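Local coordinates for protein trehalose-6-phosphate phosphatase (Cryptococcus neoformans, PDB 5DX9) that belongs to the trehalose-phosphatase family of the HAD clan and binds a glycan and a magnesium ion, at residues S138-Y143 with N180-P185; S66-D71 with T131-K136; E125-S130 with R144-D149. All coordinates share one frame; numbering follows the deposited sequence.

In the fold
All three contacts lie on the same side of the chain's centre, in or beside the antiparallel sheet of strands 131-134, 139-142, 180-185 and 172-177, consistent with the cap of a HAD fold. Contact 1 pairs its two central strands. Contact 2, its centre about 9 Å from that of contact 1, brings the end of edge strand 131-134 and the two lysines after it to 66-71, which runs from the loop after strand 60-65 of the mixed sheet into helix 70-77; Lys-135 NZ and Glu-182 OE1 join the two in a 2.6 Å salt bridge, and both touch G6P. Contact 3 lies farther out, centred about 15 Å from contact 1 and about 19 Å from contact 2, yet its Arg-144 reaches GLC, which contact 1 also holds.

Contact 1: S138-Y143 with N180-P185; sequences SITWHY and NLEVRP. With G6P (6-O-phosphono-alpha-D-glucopyranose), chain B; GLC (alpha-D-glucopyranose), chain C.
The His-142 imidazole and the Asn-180 amide lie side by side and point the same way, with their planes 84° apart. Thr-140 CG2 covers one face of the imidazole, 3.5 Å above its plane and displaced toward the rim, while G6P O1 lies in plane at the ring's edge. At the Tyr-143 ring the in-plane edge position belongs to a water.

These groups stand on the two central strands of a four-stranded antiparallel sheet, consistent with the cap sheet of a HAD-type fold. Ile-139 with Val-183 and Trp-141 with Leu-181 are the hydrogen-bonded pairs, the bond from Trp-141 N to Leu-181 O measuring 2.7 Å. Their side chains turn to the sheet face packed by helices 112-125 and 148-166, where Trp-141 meets the Phe-120 ring.

The non-hydrogen-bonded pairs, Thr-140 with Glu-182 and His-142 with Asn-180, turn to the other face and line the glycan pocket. Glu-182 has CG anti to the backbone N (chi1 -168°) and an extended chain, which carries OE2 to G6P; there G6P O4 donates to Glu-182 OE2 over 2.6 Å. His-89 NE2 also bonds OE2, so two partners grip this oxygen. His-142 NE2 lies very close to Glu-133 OE1, probably in a hydrogen bond. From Asn-180, ND2 donates to GLC O2 over 2.6 Å at an N-H...O angle of 149°.

At the strand end, Tyr-143 CE2 comes within 3.4 Å of Asn-180 N, and the water 2.8 Å from Tyr-143 OH donates to Asn-180 O.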
loop_
_atom_site.group_PDB
_atom_site.type_symbol
_atom_site.label_atom_id
_atom_site.label_comp_id
_atom_site.label_asym_id
_atom_site.label_seq_id
_atom_site.Cartn_x
_atom_site.Cartn_y
_atom_site.Cartn_z
ATOM N N SER A 138 6.981 4.415 12.266
ATOM C CA SER A 138 7.832 3.340 11.766
ATOM C C SER A 138 9.263 3.822 11.583
ATOM O O SER A 138 9.518 5.021 11.512
ATOM C CB SER A 138 7.289 2.793 10.443
ATOM O OG SER A 138 7.218 3.811 9.457
ATOM N N ILE A 139 10.198 2.882 11.500
ATOM C CA ILE A 139 11.595 3.231 11.296
ATOM C C ILE A 139 12.240 2.331 10.250
ATOM O O ILE A 139 12.105 1.108 10.297
ATOM C CB ILE A 139 12.402 3.131 12.604
ATOM C CG1 ILE A 139 11.707 3.900 13.730
ATOM C CG2 ILE A 139 13.826 3.628 12.381
ATOM C CD1 ILE A 139 12.315 3.661 15.103
ATOM N N THR A 140 12.950 2.945 9.314
ATOM C CA THR A 140 13.591 2.206 8.237
ATOM C C THR A 140 15.101 2.379 8.263
ATOM O O THR A 140 15.601 3.497 8.371
ATOM C CB THR A 140 13.069 2.651 6.864
ATOM O OG1 THR A 140 11.647 2.486 6.816
ATOM C CG2 THR A 140 13.717 1.832 5.757
ATOM N N TRP A 141 15.818 1.265 8.169
ATOM C CA TRP A 141 17.267 1.294 8.025
ATOM C C TRP A 141 17.647 0.911 6.599
ATOM O O TRP A 141 17.334 -0.188 6.140
ATOM C CB TRP A 141 17.933 0.351 9.031
ATOM C CG TRP A 141 19.437 0.362 8.969
ATOM C CD1 TRP A 141 20.268 1.383 9.343
ATOM C CD2 TRP A 141 20.289 -0.704 8.523
ATOM N NE1 TRP A 141 21.580 1.019 9.150
ATOM C CE2 TRP A 141 21.619 -0.252 8.644
ATOM C CE3 TRP A 141 20.054 -1.988 8.023
ATOM C CZ2 TRP A 141 22.711 -1.045 8.292
ATOM C CZ3 TRP A 141 21.140 -2.770 7.669
ATOM C CH2 TRP A 141 22.451 -2.296 7.805
ATOM N N HIS A 142 18.311 1.827 5.901
ATOM C CA HIS A 142 18.726 1.597 4.523
ATOM C C HIS A 142 20.179 1.149 4.443
ATOM O O HIS A 142 21.033 1.680 5.151
ATOM C CB HIS A 142 18.546 2.865 3.688
ATOM C CG HIS A 142 17.134 3.345 3.601
ATOM N ND1 HIS A 142 16.223 2.822 2.710
ATOM C CD2 HIS A 142 16.476 4.318 4.282
ATOM C CE1 HIS A 142 15.064 3.441 2.851
ATOM N NE2 HIS A 142 15.192 4.352 3.797
ATOM N N TYR A 143 20.465 0.185 3.572
ATOM C CA TYR A 143 21.849 -0.214 3.327
ATOM C C TYR A 143 22.120 -0.369 1.833
ATOM O O TYR A 143 23.097 -1.006 1.442
ATOM C CB TYR A 143 22.182 -1.516 4.068
ATOM C CG TYR A 143 21.402 -2.717 3.587
ATOM C CD1 TYR A 143 21.900 -3.542 2.584
ATOM C CD2 TYR A 143 20.165 -3.027 4.134
ATOM C CE1 TYR A 143 21.186 -4.640 2.139
ATOM C CE2 TYR A 143 19.443 -4.120 3.696
ATOM C CZ TYR A 143 19.958 -4.924 2.700
ATOM O OH TYR A 143 19.232 -6.013 2.268
ATOM N N ASN A 180 16.519 -2.804 2.599
ATOM C CA ASN A 180 16.256 -2.119 3.857
ATOM C C ASN A 180 15.685 -3.056 4.910
ATOM O O ASN A 180 15.230 -4.159 4.598
ATOM C CB ASN A 180 15.311 -0.920 3.636
ATOM C CG ASN A 180 13.830 -1.316 3.530
ATOM O OD1 ASN A 180 13.290 -2.035 4.371
ATOM N ND2 ASN A 180 13.163 -0.807 2.504
ATOM N N LEU A 181 15.710 -2.600 6.157
ATOM C CA LEU A 181 14.915 -3.193 7.223
ATOM C C LEU A 181 13.943 -2.142 7.746
ATOM O O LEU A 181 14.300 -0.971 7.873
ATOM C CB LEU A 181 15.796 -3.701 8.363
ATOM C CG LEU A 181 16.553 -5.010 8.174
ATOM C CD1 LEU A 181 17.236 -5.401 9.478
ATOM C CD2 LEU A 181 15.622 -6.110 7.690
ATOM N N GLU A 182 12.717 -2.556 8.046
ATOM C CA GLU A 182 11.738 -1.640 8.613
ATOM C C GLU A 182 10.961 -2.291 9.747
ATOM O O GLU A 182 10.654 -3.481 9.702
ATOM C CB GLU A 182 10.774 -1.147 7.535
ATOM C CG GLU A 182 9.909 0.019 7.981
ATOM C CD GLU A 182 9.084 0.597 6.849
ATOM O OE1 GLU A 182 8.493 1.686 7.036
ATOM O OE2 GLU A 182 9.030 -0.039 5.772
ATOM N N VAL A 183 10.658 -1.511 10.774
ATOM C CA VAL A 183 9.838 -1.999 11.873
ATOM C C VAL A 183 8.581 -1.157 11.940
ATOM O O VAL A 183 8.652 0.071 11.931
ATOM C CB VAL A 183 10.577 -1.946 13.222
ATOM C CG1 VAL A 183 9.702 -2.531 14.322
ATOM C CG2 VAL A 183 11.899 -2.690 13.134
ATOM N N ARG A 184 7.432 -1.821 11.982
ATOM C CA ARG A 184 6.146 -1.136 12.047
ATOM C C ARG A 184 5.315 -1.701 13.179
ATOM O O ARG A 184 5.631 -2.762 13.711
ATOM C CB ARG A 184 5.376 -1.275 10.731
ATOM C CG ARG A 184 4.883 -2.692 10.452
ATOM C CD ARG A 184 3.708 -2.693 9.486
ATOM N NE ARG A 184 3.519 -3.997 8.862
ATOM C CZ ARG A 184 2.888 -5.023 9.427
ATOM N NH1 ARG A 184 2.376 -4.913 10.648
ATOM N NH2 ARG A 184 2.773 -6.169 8.769
ATOM N N PRO A 185 4.242 -0.991 13.549
ATOM C CA PRO A 185 3.298 -1.533 14.524
ATOM C C PRO A 185 2.685 -2.813 13.980
ATOM O O PRO A 185 2.375 -2.883 12.789
ATOM C CB PRO A 185 2.252 -0.422 14.664
ATOM C CG PRO A 185 2.936 0.816 14.181
ATOM C CD PRO A 185 3.858 0.354 13.094
HETATM C C1 G6P B . 11.110 3.510 0.537
HETATM C C2 G6P B . 11.048 4.392 1.777
HETATM C C3 G6P B . 11.022 3.567 3.050
HETATM C C4 G6P B . 9.825 2.639 3.047
HETATM C C5 G6P B . 9.582 1.894 1.721
HETATM C C6 G6P B . 8.079 1.684 1.453
HETATM O O1 G6P B . 12.365 2.839 0.403
HETATM O O2 G6P B . 12.168 5.275 1.778
HETATM O O3 G6P B . 10.884 4.422 4.193
HETATM O O4 G6P B . 10.064 1.732 4.132
HETATM O O5 G6P B . 10.043 2.560 0.535
HETATM O O6 G6P B . 7.641 2.430 0.289
HETATM P P G6P B . 6.355 1.956 -0.590
HETATM O O1P G6P B . 5.582 3.183 -1.286
HETATM O O2P G6P B . 6.825 1.053 -1.665
HETATM O O3P G6P B . 5.376 1.164 0.412
HETATM C C1 GLC C . 12.474 2.172 -0.863
HETATM C C2 GLC C . 13.719 1.284 -0.885
HETATM C C3 GLC C . 14.987 2.124 -0.945
HETATM C C4 GLC C . 14.934 3.135 -2.083
HETATM C C5 GLC C . 13.652 3.960 -2.011
HETATM C C6 GLC C . 13.473 4.850 -3.240
HETATM O O2 GLC C . 13.722 0.438 0.280
HETATM O O3 GLC C . 16.119 1.266 -1.130
HETATM O O4 GLC C . 16.099 3.970 -1.997
HETATM O O5 GLC C . 12.506 3.115 -1.935
HETATM O O6 GLC C . 13.619 4.074 -4.437
HETATM O O HOH W 1 16.560 -6.316 2.865
#

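Contact 2: S66-D71 with T131-K136; sequences SGRDGD and TIEVKK. With G6P (6-O-phosphono-alpha-D-glucopyranose), chain B.
Lys-135 reaches past Asp-69 to Gly-67, its CB directed at the segment 66-71. CG lies 3.7 Å from Asp-69 CB, the two side chains crossing at about a right angle, and CD comes to 3.9 Å from Asp-69 N. A bend at the next torsion (chi3 -77°) leads CE and then NZ in toward the ligand. There NZ donates to Gly-67 O over 2.9 Å, tilted 35° from that carbonyl plane, and to G6P O3, also 2.9 Å from NZ. Glu-182 OE1, in a salt bridge, and Thr-140 OG1 add to the polar atoms around this buried ammonium.

Beside it, the like charges of Asp-69 OD1 and Glu-133 OE2 stand 4.0 Å apart. One water donates to each of them and accepts from Arg-68 NH1, which probably eases the repulsion. The guanidinium of Arg-68, held by Asp-28 and Pro-38 O, lays one face over G6P O2. Glu-133 OE1, probably also bonded to His-142 NE2, accepts from the same O2 at 3.0 Å.

Ser-66 OG accepts from Arg-68 N in an ST turn, and Gly-67 N bonds phosphate O3P at 2.7 Å. A serine after strand 60-65, next to the phosphate, fits motif II of the HAD fold, here met by a lysine just past strand 131-134, on the probable cap sheet.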
loop_
_atom_site.group_PDB
_atom_site.type_symbol
_atom_site.label_atom_id
_atom_site.label_comp_id
_atom_site.label_asym_id
_atom_site.label_seq_id
_atom_site.Cartn_x
_atom_site.Cartn_y
_atom_site.Cartn_z
ATOM N N SER A 66 1.235 3.401 0.932
ATOM C CA SER A 66 2.690 3.344 0.925
ATOM C C SER A 66 3.288 3.174 2.317
ATOM O O SER A 66 2.619 3.396 3.324
ATOM C CB SER A 66 3.246 4.610 0.274
ATOM O OG SER A 66 4.659 4.619 0.301
ATOM N N GLY A 67 4.553 2.772 2.363
ATOM C CA GLY A 67 5.281 2.702 3.617
ATOM C C GLY A 67 5.920 4.043 3.913
ATOM O O GLY A 67 6.483 4.261 4.987
ATOM N N ARG A 68 5.830 4.944 2.940
ATOM C CA ARG A 68 6.361 6.292 3.070
ATOM C C ARG A 68 5.712 7.075 4.209
ATOM O O ARG A 68 4.617 6.739 4.676
ATOM C CB ARG A 68 6.179 7.058 1.759
ATOM C CG ARG A 68 7.102 6.616 0.642
ATOM C CD ARG A 68 8.499 7.190 0.813
ATOM N NE ARG A 68 9.355 6.845 -0.319
ATOM C CZ ARG A 68 10.490 7.465 -0.614
ATOM N NH1 ARG A 68 10.912 8.473 0.140
ATOM N NH2 ARG A 68 11.201 7.083 -1.667
ATOM N N ASP A 69 6.408 8.121 4.642
ATOM C CA ASP A 69 5.905 9.048 5.644
ATOM C C ASP A 69 4.979 10.072 5.002
ATOM O O ASP A 69 5.135 10.405 3.827
ATOM C CB ASP A 69 7.069 9.751 6.343
ATOM C CG ASP A 69 8.020 10.407 5.363
ATOM O OD1 ASP A 69 8.771 9.675 4.686
ATOM O OD2 ASP A 69 8.020 11.653 5.268
ATOM N N GLY A 70 4.023 10.572 5.778
ATOM C CA GLY A 70 3.058 11.539 5.284
ATOM C C GLY A 70 3.677 12.780 4.667
ATOM O O GLY A 70 3.125 13.353 3.727
ATOM N N ASP A 71 4.827 13.194 5.190
ATOM C CA ASP A 71 5.492 14.403 4.713
ATOM C C ASP A 71 5.941 14.270 3.264
ATOM O O ASP A 71 5.670 15.144 2.440
ATOM C CB ASP A 71 6.695 14.741 5.596
ATOM C CG ASP A 71 6.306 15.514 6.843
ATOM O OD1 ASP A 71 5.138 15.420 7.272
ATOM O OD2 ASP A 71 7.178 16.216 7.393
ATOM N N THR A 131 21.837 4.320 6.079
ATOM C CA THR A 131 21.114 5.489 6.553
ATOM C C THR A 131 19.904 5.060 7.374
ATOM O O THR A 131 19.430 3.928 7.257
ATOM C CB THR A 131 20.660 6.384 5.382
ATOM O OG1 THR A 131 20.318 7.684 5.875
ATOM C CG2 THR A 131 19.460 5.776 4.669
ATOM N N ILE A 132 19.417 5.959 8.221
ATOM C CA ILE A 132 18.264 5.659 9.056
ATOM C C ILE A 132 17.125 6.625 8.760
ATOM O O ILE A 132 17.337 7.827 8.605
ATOM C CB ILE A 132 18.615 5.711 10.555
ATOM C CG1 ILE A 132 17.452 5.166 11.388
ATOM C CG2 ILE A 132 18.963 7.131 10.978
ATOM C CD1 ILE A 132 17.765 5.044 12.862
ATOM N N GLU A 133 15.915 6.086 8.663
ATOM C CA GLU A 133 14.742 6.900 8.385
ATOM C C GLU A 133 13.726 6.767 9.508
ATOM O O GLU A 133 12.826 5.930 9.449
ATOM C CB GLU A 133 14.109 6.503 7.050
ATOM C CG GLU A 133 13.928 7.660 6.085
ATOM C CD GLU A 133 13.257 7.246 4.791
ATOM O OE1 GLU A 133 13.672 6.229 4.200
ATOM O OE2 GLU A 133 12.313 7.940 4.364
ATOM N N VAL A 134 13.882 7.590 10.539
ATOM C CA VAL A 134 12.908 7.629 11.619
ATOM C C VAL A 134 11.655 8.355 11.146
ATOM O O VAL A 134 11.698 9.537 10.809
ATOM C CB VAL A 134 13.472 8.320 12.871
ATOM C CG1 VAL A 134 12.409 8.403 13.955
ATOM C CG2 VAL A 134 14.698 7.575 13.377
ATOM N N LYS A 135 10.544 7.633 11.101
ATOM C CA LYS A 135 9.277 8.223 10.700
ATOM C C LYS A 135 8.379 8.345 11.923
ATOM O O LYS A 135 8.831 8.144 13.048
ATOM C CB LYS A 135 8.620 7.390 9.594
ATOM C CG LYS A 135 9.352 7.477 8.256
ATOM C CD LYS A 135 8.827 6.477 7.232
ATOM C CE LYS A 135 9.343 5.079 7.523
ATOM N NZ LYS A 135 9.019 4.114 6.440
ATOM N N LYS A 136 7.112 8.676 11.711
ATOM C CA LYS A 136 6.230 8.970 12.833
ATOM C C LYS A 136 5.780 7.719 13.583
ATOM O O LYS A 136 5.632 7.752 14.803
ATOM C CB LYS A 136 5.015 9.764 12.351
ATOM C CG LYS A 136 5.388 11.093 11.706
ATOM C CD LYS A 136 4.196 12.029 11.575
ATOM C CE LYS A 136 4.620 13.368 10.982
ATOM N NZ LYS A 136 3.483 14.324 10.848
HETATM C C1 G6P B . 11.110 3.510 0.537
HETATM C C2 G6P B . 11.048 4.392 1.777
HETATM C C3 G6P B . 11.022 3.567 3.050
HETATM C C4 G6P B . 9.825 2.639 3.047
HETATM C C5 G6P B . 9.582 1.894 1.721
HETATM C C6 G6P B . 8.079 1.684 1.453
HETATM O O1 G6P B . 12.365 2.839 0.403
HETATM O O2 G6P B . 12.168 5.275 1.778
HETATM O O3 G6P B . 10.884 4.422 4.193
HETATM O O4 G6P B . 10.064 1.732 4.132
HETATM O O5 G6P B . 10.043 2.560 0.535
HETATM O O6 G6P B . 7.641 2.430 0.289
HETATM P P G6P B . 6.355 1.956 -0.590
HETATM O O1P G6P B . 5.582 3.183 -1.286
HETATM O O2P G6P B . 6.825 1.053 -1.665
HETATM O O3P G6P B . 5.376 1.164 0.412
HETATM O O HOH W 2 10.588 9.334 2.713
#

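Contact 3: E125-S130 with R144-D149; sequences ERTTGS and RNSDPD. With GLC (alpha-D-glucopyranose), chain C.
Thr-127 to Ser-130 form a type II beta turn whose Gly-129, at a positive phi of 93°, lies against Ser-146, their CA atoms 4.2 Å apart. Lacking a side chain, Gly-129 lets the backbones close in, and its CA makes a C-H...O contact of 3.4 Å with Asn-145 O.

Ser-146 carries the side-chain part of the contact. Its OG, set beside the backbone N (chi1 -58°), a torsion that places it where it faces the turn, donates to Thr-128 O over 3.1 Å. The approach comes from above the carbonyl plane, 47° out of it, and so misses the lone pairs. Ser-146 CA also makes a C-H...O contact with Thr-128 O. The methyl CG2 of Thr-127 also touches Ser-146 OG, at 3.4 Å, while Thr-127 OG1 is engaged by Tyr-123 O and Gln-154 NE2.

Two waters complete the join. One lies 2.7 Å from Thr-128 O, to which it donates, and accepts from Asp-147 N, just before helix 148-166. The other donates to Gly-129 O and accepts from Asn-145 N. Within the turn, Ser-130 OG donates to Thr-127 O at 2.6 Å, in the carbonyl plane and on a lone pair; Ser-130 N uses the same acceptor, so two bonds hold that oxygen.

At the start of the other segment, Arg-144, its CB directed away from 125-130, donates from NE almost straight to GLC O3 over 2.7 Å. Asn-145 ND2 meanwhile bonds Lys-36 O.

Backbone carbonyls of the turn thus take the Ser-146 hydroxyl directly and the N-H groups of Asn-145 and Asp-147 through water, so the join between the loop after helix 112-125 and the start of helix 148-166 is polar and hydrated, consistent with its place at the surface.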
loop_
_atom_site.group_PDB
_atom_site.type_symbol
_atom_site.label_atom_id
_atom_site.label_comp_id
_atom_site.label_asym_id
_atom_site.label_seq_id
_atom_site.Cartn_x
_atom_site.Cartn_y
_atom_site.Cartn_z
ATOM N N GLU A 125 26.034 3.463 12.348
ATOM C CA GLU A 125 27.366 3.955 12.683
ATOM C C GLU A 125 28.460 2.966 12.282
ATOM O O GLU A 125 29.601 3.355 12.041
ATOM C CB GLU A 125 27.459 4.254 14.183
ATOM C CG GLU A 125 26.437 5.272 14.682
ATOM C CD GLU A 125 26.396 5.379 16.201
ATOM O OE1 GLU A 125 25.484 6.057 16.724
ATOM O OE2 GLU A 125 27.266 4.784 16.871
ATOM N N ARG A 126 28.108 1.687 12.208
ATOM C CA ARG A 126 29.090 0.650 11.912
ATOM C C ARG A 126 28.901 0.064 10.516
ATOM O O ARG A 126 29.503 -0.951 10.171
ATOM C CB ARG A 126 29.021 -0.456 12.968
ATOM C CG ARG A 126 29.558 -0.026 14.325
ATOM C CD ARG A 126 29.041 -0.912 15.442
ATOM N NE ARG A 126 29.488 -0.436 16.748
ATOM C CZ ARG A 126 28.915 0.558 17.423
ATOM N NH1 ARG A 126 27.866 1.195 16.918
ATOM N NH2 ARG A 126 29.395 0.919 18.607
ATOM N N THR A 127 28.067 0.715 9.714
ATOM C CA THR A 127 27.841 0.289 8.340
ATOM C C THR A 127 27.876 1.501 7.418
ATOM O O THR A 127 26.861 2.163 7.216
ATOM C CB THR A 127 26.491 -0.446 8.180
ATOM O OG1 THR A 127 26.416 -1.528 9.118
ATOM C CG2 THR A 127 26.344 -0.994 6.768
ATOM N N THR A 128 29.055 1.790 6.871
ATOM C CA THR A 128 29.244 2.954 6.013
ATOM C C THR A 128 28.296 2.925 4.818
ATOM O O THR A 128 28.166 1.907 4.136
ATOM C CB THR A 128 30.697 3.052 5.506
ATOM O OG1 THR A 128 31.593 3.082 6.624
ATOM C CG2 THR A 128 30.892 4.310 4.671
ATOM N N GLY A 129 27.627 4.048 4.578
ATOM C CA GLY A 129 26.692 4.152 3.476
ATOM C C GLY A 129 25.274 3.824 3.895
ATOM O O GLY A 129 24.327 4.058 3.145
ATOM N N SER A 130 25.125 3.272 5.095
ATOM C CA SER A 130 23.799 2.976 5.618
ATOM C C SER A 130 23.161 4.251 6.152
ATOM O O SER A 130 23.855 5.155 6.624
ATOM C CB SER A 130 23.863 1.918 6.721
ATOM O OG SER A 130 24.358 2.477 7.925
ATOM N N ARG A 144 21.264 0.222 1.001
ATOM C CA ARG A 144 21.413 0.109 -0.448
ATOM C C ARG A 144 22.719 0.728 -0.943
ATOM O O ARG A 144 23.255 0.321 -1.974
ATOM C CB ARG A 144 20.228 0.759 -1.171
ATOM C CG ARG A 144 20.341 0.711 -2.694
ATOM C CD ARG A 144 19.129 1.326 -3.386
ATOM N NE ARG A 144 17.910 0.588 -3.080
ATOM C CZ ARG A 144 17.567 -0.566 -3.644
ATOM N NH1 ARG A 144 18.352 -1.119 -4.557
ATOM N NH2 ARG A 144 16.440 -1.167 -3.291
ATOM N N ASN A 145 23.234 1.708 -0.211
ATOM C CA ASN A 145 24.464 2.372 -0.619
ATOM C C ASN A 145 25.638 2.028 0.290
ATOM O O ASN A 145 26.633 2.753 0.342
ATOM C CB ASN A 145 24.252 3.884 -0.675
ATOM C CG ASN A 145 23.246 4.284 -1.740
ATOM O OD1 ASN A 145 23.321 3.829 -2.882
ATOM N ND2 ASN A 145 22.288 5.126 -1.365
ATOM N N SER A 146 25.515 0.913 1.002
ATOM C CA SER A 146 26.642 0.349 1.729
ATOM C C SER A 146 27.422 -0.562 0.790
ATOM O O SER A 146 26.999 -0.794 -0.343
ATOM C CB SER A 146 26.168 -0.428 2.959
ATOM O OG SER A 146 25.417 0.403 3.826
ATOM N N ASP A 147 28.565 -1.064 1.249
ATOM C CA ASP A 147 29.262 -2.111 0.516
ATOM C C ASP A 147 28.303 -3.275 0.333
ATOM O O ASP A 147 27.633 -3.679 1.284
ATOM C CB ASP A 147 30.527 -2.562 1.248
ATOM C CG ASP A 147 31.201 -3.747 0.574
ATOM O OD1 ASP A 147 31.847 -3.549 -0.478
ATOM O OD2 ASP A 147 31.089 -4.875 1.097
ATOM N N PRO A 148 28.215 -3.797 -0.898
ATOM C CA PRO A 148 27.277 -4.877 -1.233
ATOM C C PRO A 148 27.325 -6.034 -0.237
ATOM O O PRO A 148 26.288 -6.419 0.293
ATOM C CB PRO A 148 27.750 -5.325 -2.619
ATOM C CG PRO A 148 28.342 -4.093 -3.214
ATOM C CD PRO A 148 28.998 -3.363 -2.070
ATOM N N ASP A 149 28.519 -6.554 0.032
ATOM C CA ASP A 149 28.670 -7.714 0.901
ATOM C C ASP A 149 28.427 -7.390 2.375
ATOM O O ASP A 149 27.602 -8.033 3.033
ATOM C CB ASP A 149 30.064 -8.323 0.725
ATOM C CG ASP A 149 30.308 -8.823 -0.690
ATOM O OD1 ASP A 149 31.444 -8.671 -1.190
ATOM O OD2 ASP A 149 29.365 -9.366 -1.304
HETATM C C1 GLC C . 12.474 2.172 -0.863
HETATM C C2 GLC C . 13.719 1.284 -0.885
HETATM C C3 GLC C . 14.987 2.124 -0.945
HETATM C C4 GLC C . 14.934 3.135 -2.083
HETATM C C5 GLC C . 13.652 3.960 -2.011
HETATM C C6 GLC C . 13.473 4.850 -3.240
HETATM O O2 GLC C . 13.722 0.438 0.280
HETATM O O3 GLC C . 16.119 1.266 -1.130
HETATM O O4 GLC C . 16.099 3.970 -1.997
HETATM O O5 GLC C . 12.506 3.115 -1.935
HETATM O O6 GLC C . 13.619 4.074 -4.437
HETATM O O HOH W 3 29.318 -0.582 3.955
HETATM O O HOH W 4 22.093 2.905 1.909
#